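Local coordinates for THB11 (Chlamydomonas reinhardtii, PDB 6TD7), which binds heme as a pentacoordinate truncated hemoglobin domain of a longer protein and probably takes part in oxygen binding and nitrite reduction, at residues E104-L109 with G117-R122. Sequence-based numbering, arbitrary orientation. Where two conformers were deposited one is given.
Sequences EAMTEL and GEVMRR
M106 and V119 are the nearest CA pair of the two segments, 9.6 Å apart, so the space between the helices is spanned mainly by the side chain of M106. No hydrogen bond crosses the contact. M106 does most of the reaching. Its chain runs extended to the sulfur, with chi2 at -173°, and then bends at chi3 (-64°), which turns the methyl group toward M120. SD of M106 lies 4.0 Å from CG1 of V119 and equally close to CB, so the sulfur sits against the root of the valine as well as one of its branches. CE of M106 also lies 4.1 Å from V119 CG1. The tightest approach is methyl to sulfur, with M106 CE 3.7 Å from M120 SD. The two methionine side chains point opposite ways where they pass. M120 is folded at both chi2 and chi3, and its CG also borders the M106 methyl. The result is a small, mostly buried apolar join between the end of helix 92-108 and helix 113-123, two consecutive helices of the globin fold. It lies away from the heme and cyanide sites, although the M120 side chain is about 7 Å from the heme. V119 and M120 also pack on F102 of helix 92-108, while M106 touches V27 of helix 21-36 and V119 reaches L14 of helix 14-17.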
# COMPACT_ATOMS: atom_id res chain seq x y z
N GLU A 104 -9.11 0.27 6.04
CA GLU A 104 -10.54 -0.02 5.89
C GLU A 104 -10.75 -1.40 5.27
O GLU A 104 -11.65 -2.14 5.69
CB GLU A 104 -11.21 1.04 5.02
CG GLU A 104 -11.38 2.39 5.69
CD GLU A 104 -12.14 3.39 4.83
OE1 GLU A 104 -12.39 4.51 5.32
OE2 GLU A 104 -12.50 3.06 3.68
N ALA A 105 -9.96 -1.74 4.25
CA ALA A 105 -10.07 -3.05 3.62
C ALA A 105 -9.83 -4.17 4.62
O ALA A 105 -10.56 -5.16 4.64
CB ALA A 105 -9.09 -3.15 2.45
N MET A 106 -8.80 -4.03 5.47
CA MET A 106 -8.57 -5.05 6.49
C MET A 106 -9.72 -5.11 7.48
O MET A 106 -10.15 -6.20 7.89
CB MET A 106 -7.25 -4.78 7.21
CG MET A 106 -6.00 -5.17 6.43
SD MET A 106 -4.50 -5.02 7.41
CE MET A 106 -4.48 -3.26 7.69
N THR A 107 -10.24 -3.95 7.89
CA THR A 107 -11.37 -3.93 8.82
C THR A 107 -12.58 -4.64 8.22
O THR A 107 -13.23 -5.46 8.88
CB THR A 107 -11.73 -2.49 9.19
OG1 THR A 107 -10.61 -1.83 9.78
CG2 THR A 107 -12.92 -2.47 10.15
N GLU A 108 -12.90 -4.31 6.97
CA GLU A 108 -14.11 -4.83 6.34
C GLU A 108 -14.05 -6.33 6.09
O GLU A 108 -15.10 -6.96 5.91
CB GLU A 108 -14.37 -4.08 5.03
CG GLU A 108 -14.90 -2.68 5.27
CD GLU A 108 -14.73 -1.76 4.09
OE1 GLU A 108 -14.88 -2.21 2.93
OE2 GLU A 108 -14.46 -0.56 4.33
N LEU A 109 -12.86 -6.92 6.07
CA LEU A 109 -12.71 -8.36 5.91
C LEU A 109 -12.55 -9.09 7.24
O LEU A 109 -12.38 -10.31 7.24
CB LEU A 109 -11.53 -8.66 4.98
CG LEU A 109 -11.91 -8.38 3.52
CD1 LEU A 109 -10.70 -8.07 2.66
CD2 LEU A 109 -12.68 -9.56 2.94
N GLY A 117 -3.01 -2.69 13.28
CA GLY A 117 -1.97 -1.78 13.75
C GLY A 117 -0.58 -2.29 13.44
O GLY A 117 0.30 -1.53 13.04
N GLU A 118 -0.37 -3.60 13.60
CA GLU A 118 0.91 -4.20 13.27
C GLU A 118 1.25 -4.00 11.79
O GLU A 118 2.37 -3.59 11.45
CB GLU A 118 0.87 -5.69 13.62
CG GLU A 118 2.12 -6.48 13.29
CD GLU A 118 1.94 -7.95 13.59
OE1 GLU A 118 0.98 -8.29 14.31
OE2 GLU A 118 2.75 -8.77 13.11
N VAL A 119 0.30 -4.29 10.90
CA VAL A 119 0.51 -4.11 9.47
C VAL A 119 0.74 -2.64 9.14
O VAL A 119 1.66 -2.29 8.38
CB VAL A 119 -0.68 -4.69 8.68
CG1 VAL A 119 -0.58 -4.34 7.20
CG2 VAL A 119 -0.75 -6.18 8.87
N MET A 120 -0.10 -1.75 9.67
CA MET A 120 0.05 -0.34 9.33
C MET A 120 1.36 0.23 9.87
O MET A 120 1.93 1.14 9.25
CB MET A 120 -1.14 0.48 9.84
CG MET A 120 -2.48 0.08 9.25
SD MET A 120 -2.45 -0.23 7.47
CE MET A 120 -2.02 1.40 6.87
N ARG A 121 1.87 -0.27 11.00
CA ARG A 121 3.15 0.21 11.49
C ARG A 121 4.29 -0.19 10.56
O ARG A 121 5.27 0.55 10.42
CB ARG A 121 3.42 -0.31 12.91
CG ARG A 121 2.80 0.56 14.00
CD ARG A 121 3.24 0.15 15.41
NE ARG A 121 2.88 -1.23 15.70
CZ ARG A 121 1.71 -1.61 16.20
NH1 ARG A 121 0.76 -0.72 16.47
NH2 ARG A 121 1.48 -2.90 16.41
N ARG A 122 4.18 -1.35 9.91
CA ARG A 122 5.19 -1.76 8.95
C ARG A 122 5.16 -0.89 7.70
O ARG A 122 6.19 -0.68 7.06
CB ARG A 122 4.98 -3.22 8.56
CG ARG A 122 5.88 -4.19 9.26
CD ARG A 122 5.85 -5.53 8.55
NE ARG A 122 7.20 -6.04 8.33
CZ ARG A 122 7.48 -7.27 7.92
NH1 ARG A 122 6.50 -8.13 7.69
NH2 ARG A 122 8.75 -7.62 7.76